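Local coordinates for WbbM protein (Klebsiella pneumoniae, PDB 6U4B) that probably transfers sugars as a trimeric, bifunctional glycosyltransferase that polymerises O-antigen, with magnesium bound in one of its domains, at residues G62-F74 against E81-E93. Residues are numbered along the deposited sequence; the frame is centred on the assembly and turned at random.
Sequences GCPGDDTGDNISF and ELTAHYWVWKNEE
I72 lies over the Y86 ring, and this is where the loop 62-74 packs closely on helix 82-91. I72 CG2 sits above the ring centre, 3.9 Å from the Y86 centroid, while I72 CD1 reaches back to Y86 CB at 3.6 Å. A water donates to D66 O and T83 O and accepts from I72 N, tying loop backbone to helix backbone. D66 CA makes a CH-pi contact over the five-membered ring of W87, with G65 O on the same face. With chi1 at -180°, W87 swings CG away from its own N and sends the indole toward D66 and T68. Toward solvent the fit is looser and polar. W87 NE1 donates to T68 OG1 at 3.0 Å, with T68 O a weaker second acceptor. Y86 OH donates to D70 OD1 (2.8 Å) on the syn side, 35° out of the carboxylate plane, yet K90 NZ remains 4.7 Å from D70 OD2. At the helix C-terminal end, N91 ND2 gives D70 O a fairly straight 2.6 Å bond and also reaches W87 O. Within the DUF4422 region, the helix rests A84 and W87 on L50 of strand 47-51, V88 on Y32 of strand 29-35, and L82 against helix 220-240.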
loop_
_atom_site.group_PDB
_atom_site.type_symbol
_atom_site.label_atom_id
_atom_site.label_comp_id
_atom_site.label_asym_id
_atom_site.label_seq_id
_atom_site.Cartn_x
_atom_site.Cartn_y
_atom_site.Cartn_z
ATOM N N GLY A 62 33.114 -8.771 -10.709
ATOM C CA GLY A 62 33.844 -8.137 -11.787
ATOM C C GLY A 62 34.078 -8.985 -13.015
ATOM O O GLY A 62 34.931 -8.625 -13.833
ATOM N N CYS A 63 33.361 -10.088 -13.171
ATOM C CA CYS A 63 33.507 -10.952 -14.332
ATOM C C CYS A 63 32.175 -11.646 -14.573
ATOM O O CYS A 63 31.325 -11.693 -13.675
ATOM C CB CYS A 63 34.633 -11.977 -14.131
ATOM S SG CYS A 63 34.334 -13.172 -12.807
ATOM N N PRO A 64 31.950 -12.168 -15.779
ATOM C CA PRO A 64 30.693 -12.879 -16.044
ATOM C C PRO A 64 30.571 -14.127 -15.186
ATOM O O PRO A 64 31.557 -14.688 -14.699
ATOM C CB PRO A 64 30.787 -13.238 -17.534
ATOM C CG PRO A 64 31.791 -12.277 -18.095
ATOM C CD PRO A 64 32.767 -12.024 -16.995
ATOM N N GLY A 65 29.327 -14.562 -15.000
ATOM C CA GLY A 65 29.056 -15.745 -14.218
ATOM C C GLY A 65 28.927 -16.989 -15.077
ATOM O O GLY A 65 28.968 -16.953 -16.304
ATOM N N ASP A 66 28.773 -18.120 -14.396
ATOM C CA ASP A 66 28.502 -19.396 -15.041
ATOM C C ASP A 66 27.007 -19.686 -15.145
ATOM O O ASP A 66 26.625 -20.845 -15.337
ATOM C CB ASP A 66 29.194 -20.531 -14.278
ATOM C CG ASP A 66 28.709 -20.642 -12.843
ATOM O OD1 ASP A 66 28.007 -19.719 -12.374
ATOM O OD2 ASP A 66 29.020 -21.649 -12.181
ATOM N N ASP A 67 26.155 -18.661 -15.024
ATOM C CA ASP A 67 24.718 -18.859 -14.858
ATOM C C ASP A 67 23.900 -18.260 -15.996
ATOM O O ASP A 67 22.724 -17.939 -15.799
ATOM C CB ASP A 67 24.258 -18.281 -13.516
ATOM C CG ASP A 67 24.532 -16.798 -13.399
ATOM O OD1 ASP A 67 25.430 -16.299 -14.114
ATOM O OD2 ASP A 67 23.857 -16.129 -12.588
ATOM N N THR A 68 24.484 -18.105 -17.180
ATOM C CA THR A 68 23.750 -17.632 -18.343
ATOM C C THR A 68 23.598 -18.762 -19.350
ATOM O O THR A 68 24.419 -19.683 -19.404
ATOM C CB THR A 68 24.444 -16.435 -18.996
ATOM O OG1 THR A 68 25.818 -16.754 -19.251
ATOM C CG2 THR A 68 24.358 -15.204 -18.092
ATOM N N GLY A 69 22.529 -18.687 -20.137
ATOM C CA GLY A 69 22.231 -19.739 -21.086
ATOM C C GLY A 69 22.072 -21.085 -20.401
ATOM O O GLY A 69 21.624 -21.189 -19.254
ATOM N N ASP A 70 22.450 -22.138 -21.123
ATOM C CA ASP A 70 22.402 -23.503 -20.604
ATOM C C ASP A 70 23.518 -23.687 -19.579
ATOM O O ASP A 70 24.702 -23.642 -19.927
ATOM C CB ASP A 70 22.536 -24.489 -21.761
ATOM C CG ASP A 70 22.377 -25.933 -21.330
ATOM O OD1 ASP A 70 22.091 -26.189 -20.139
ATOM O OD2 ASP A 70 22.537 -26.817 -22.196
ATOM N N ASN A 71 23.149 -23.907 -18.318
ATOM C CA ASN A 71 24.122 -23.861 -17.236
ATOM C C ASN A 71 23.636 -24.699 -16.063
ATOM O O ASN A 71 22.453 -25.033 -15.959
ATOM C CB ASN A 71 24.366 -22.423 -16.774
ATOM C CG ASN A 71 23.189 -21.856 -16.004
ATOM O OD1 ASN A 71 23.132 -21.950 -14.777
ATOM N ND2 ASN A 71 22.237 -21.272 -16.721
ATOM N N ILE A 72 24.571 -25.017 -15.164
ATOM C CA ILE A 72 24.270 -25.748 -13.935
ATOM C C ILE A 72 24.845 -24.988 -12.745
ATOM O O ILE A 72 25.349 -25.593 -11.792
ATOM C CB ILE A 72 24.822 -27.186 -13.980
ATOM C CG1 ILE A 72 26.326 -27.181 -14.269
ATOM C CG2 ILE A 72 24.068 -28.025 -15.009
ATOM C CD1 ILE A 72 26.975 -28.545 -14.123
ATOM N N SER A 73 24.750 -23.657 -12.784
ATOM C CA SER A 73 25.418 -22.830 -11.783
ATOM C C SER A 73 24.947 -23.154 -10.370
ATOM O O SER A 73 25.753 -23.173 -9.431
ATOM C CB SER A 73 25.190 -21.352 -12.096
ATOM O OG SER A 73 25.833 -20.520 -11.144
ATOM N N PHE A 74 23.651 -23.420 -10.193
ATOM C CA PHE A 74 23.143 -23.696 -8.853
ATOM C C PHE A 74 23.714 -24.983 -8.267
ATOM O O PHE A 74 23.684 -25.155 -7.044
ATOM C CB PHE A 74 21.608 -23.745 -8.862
ATOM C CG PHE A 74 21.033 -24.998 -9.468
ATOM C CD1 PHE A 74 20.835 -25.098 -10.836
ATOM C CD2 PHE A 74 20.677 -26.071 -8.665
ATOM C CE1 PHE A 74 20.304 -26.252 -11.394
ATOM C CE2 PHE A 74 20.144 -27.227 -9.216
ATOM C CZ PHE A 74 19.955 -27.317 -10.581
ATOM N N GLU A 81 34.063 -26.691 -9.792
ATOM C CA GLU A 81 34.420 -26.040 -11.049
ATOM C C GLU A 81 33.839 -26.721 -12.280
ATOM O O GLU A 81 34.014 -26.198 -13.386
ATOM C CB GLU A 81 35.939 -25.965 -11.193
ATOM C CG GLU A 81 36.569 -24.760 -10.534
ATOM C CD GLU A 81 37.266 -25.098 -9.238
ATOM O OE1 GLU A 81 36.782 -25.993 -8.514
ATOM O OE2 GLU A 81 38.307 -24.471 -8.950
ATOM N N LEU A 82 33.172 -27.868 -12.129
ATOM C CA LEU A 82 32.492 -28.470 -13.274
ATOM C C LEU A 82 31.422 -27.546 -13.844
ATOM O O LEU A 82 31.106 -27.629 -15.036
ATOM C CB LEU A 82 31.880 -29.810 -12.876
ATOM C CG LEU A 82 32.857 -30.968 -12.690
ATOM C CD1 LEU A 82 32.140 -32.198 -12.172
ATOM C CD2 LEU A 82 33.570 -31.274 -13.999
ATOM N N THR A 83 30.865 -26.654 -13.016
ATOM C CA THR A 83 29.890 -25.685 -13.509
ATOM C C THR A 83 30.513 -24.728 -14.516
ATOM O O THR A 83 29.839 -24.299 -15.459
ATOM C CB THR A 83 29.273 -24.907 -12.341
ATOM O OG1 THR A 83 30.291 -24.155 -11.669
ATOM C CG2 THR A 83 28.640 -25.861 -11.349
ATOM N N ALA A 84 31.786 -24.371 -14.332
ATOM C CA ALA A 84 32.480 -23.584 -15.349
ATOM C C ALA A 84 32.720 -24.418 -16.602
ATOM O O ALA A 84 32.472 -23.960 -17.725
ATOM C CB ALA A 84 33.799 -23.046 -14.792
ATOM N N HIS A 85 33.212 -25.647 -16.421
ATOM C CA HIS A 85 33.360 -26.588 -17.526
ATOM C C HIS A 85 32.056 -26.725 -18.304
ATOM O O HIS A 85 32.031 -26.572 -19.531
ATOM C CB HIS A 85 33.823 -27.941 -16.971
ATOM C CG HIS A 85 34.015 -29.010 -18.006
ATOM N ND1 HIS A 85 34.530 -30.250 -17.696
ATOM C CD2 HIS A 85 33.762 -29.031 -19.336
ATOM C CE1 HIS A 85 34.587 -30.988 -18.789
ATOM N NE2 HIS A 85 34.126 -30.272 -19.798
ATOM N N TYR A 86 30.956 -26.998 -17.596
ATOM C CA TYR A 86 29.666 -27.178 -18.256
ATOM C C TYR A 86 29.261 -25.927 -19.026
ATOM O O TYR A 86 28.815 -26.010 -20.178
ATOM C CB TYR A 86 28.597 -27.541 -17.223
ATOM C CG TYR A 86 27.229 -27.806 -17.817
ATOM C CD1 TYR A 86 26.318 -26.774 -18.009
ATOM C CD2 TYR A 86 26.850 -29.091 -18.185
ATOM C CE1 TYR A 86 25.073 -27.013 -18.554
ATOM C CE2 TYR A 86 25.605 -29.339 -18.730
ATOM C CZ TYR A 86 24.721 -28.298 -18.912
ATOM O OH TYR A 86 23.482 -28.543 -19.457
ATOM N N TRP A 87 29.414 -24.753 -18.404
ATOM C CA TRP A 87 28.963 -23.514 -19.034
ATOM C C TRP A 87 29.739 -23.223 -20.311
ATOM O O TRP A 87 29.153 -22.807 -21.319
ATOM C CB TRP A 87 29.090 -22.346 -18.055
ATOM C CG TRP A 87 28.633 -21.040 -18.633
ATOM C CD1 TRP A 87 27.362 -20.540 -18.629
ATOM C CD2 TRP A 87 29.442 -20.070 -19.308
ATOM N NE1 TRP A 87 27.331 -19.319 -19.256
ATOM C CE2 TRP A 87 28.595 -19.007 -19.682
ATOM C CE3 TRP A 87 30.802 -19.995 -19.630
ATOM C CZ2 TRP A 87 29.063 -17.883 -20.361
ATOM C CZ3 TRP A 87 31.264 -18.879 -20.304
ATOM C CH2 TRP A 87 30.396 -17.839 -20.663
ATOM N N VAL A 88 31.059 -23.431 -20.290
ATOM C CA VAL A 88 31.859 -23.238 -21.497
ATOM C C VAL A 88 31.453 -24.244 -22.565
ATOM O O VAL A 88 31.318 -23.901 -23.748
ATOM C CB VAL A 88 33.359 -23.342 -21.161
ATOM C CG1 VAL A 88 34.192 -23.298 -22.430
ATOM C CG2 VAL A 88 33.776 -22.230 -20.210
ATOM N N TRP A 89 31.241 -25.498 -22.160
ATOM C CA TRP A 89 30.857 -26.551 -23.093
ATOM C C TRP A 89 29.579 -26.197 -23.844
ATOM O O TRP A 89 29.497 -26.379 -25.065
ATOM C CB TRP A 89 30.693 -27.865 -22.327
ATOM C CG TRP A 89 30.119 -29.007 -23.110
ATOM C CD1 TRP A 89 30.319 -29.286 -24.430
ATOM C CD2 TRP A 89 29.249 -30.030 -22.610
ATOM N NE1 TRP A 89 29.627 -30.420 -24.783
ATOM C CE2 TRP A 89 28.962 -30.895 -23.683
ATOM C CE3 TRP A 89 28.685 -30.297 -21.358
ATOM C CZ2 TRP A 89 28.135 -32.010 -23.543
ATOM C CZ3 TRP A 89 27.864 -31.403 -21.220
ATOM C CH2 TRP A 89 27.598 -32.245 -22.306
ATOM N N LYS A 90 28.578 -25.672 -23.139
ATOM C CA LYS A 90 27.260 -25.467 -23.726
ATOM C C LYS A 90 27.080 -24.106 -24.387
ATOM O O LYS A 90 26.206 -23.968 -25.251
ATOM C CB LYS A 90 26.174 -25.640 -22.659
ATOM C CG LYS A 90 26.025 -27.060 -22.156
ATOM C CD LYS A 90 25.713 -28.008 -23.302
ATOM C CE LYS A 90 25.384 -29.399 -22.792
ATOM N NZ LYS A 90 25.104 -30.341 -23.911
ATOM N N ASN A 91 27.875 -23.100 -24.016
ATOM C CA ASN A 91 27.586 -21.730 -24.416
ATOM C C ASN A 91 28.716 -21.016 -25.144
ATOM O O ASN A 91 28.440 -20.047 -25.861
ATOM C CB ASN A 91 27.194 -20.893 -23.187
ATOM C CG ASN A 91 26.064 -21.522 -22.393
ATOM O OD1 ASN A 91 24.898 -21.442 -22.781
ATOM N ND2 ASN A 91 26.406 -22.152 -21.275
ATOM N N GLU A 92 29.961 -21.449 -24.993
ATOM C CA GLU A 92 31.094 -20.722 -25.544
ATOM C C GLU A 92 31.468 -21.232 -26.931
ATOM O O GLU A 92 31.360 -22.425 -27.229
ATOM C CB GLU A 92 32.307 -20.835 -24.619
ATOM C CG GLU A 92 32.336 -19.823 -23.491
ATOM C CD GLU A 92 32.641 -18.420 -23.979
ATOM O OE1 GLU A 92 31.705 -17.722 -24.427
ATOM O OE2 GLU A 92 33.824 -18.021 -23.926
ATOM N N GLU A 93 31.913 -20.307 -27.781
ATOM C CA GLU A 93 32.550 -20.670 -29.042
ATOM C C GLU A 93 33.972 -21.121 -28.735
ATOM O O GLU A 93 34.821 -20.313 -28.344
ATOM C CB GLU A 93 32.532 -19.504 -30.025
ATOM C CG GLU A 93 31.357 -19.542 -30.991
ATOM C CD GLU A 93 31.602 -18.732 -32.248
ATOM O OE1 GLU A 93 32.045 -17.570 -32.131
ATOM O OE2 GLU A 93 31.357 -19.259 -33.354
HETATM O O HOH W 1 27.087 -23.665 -15.267
#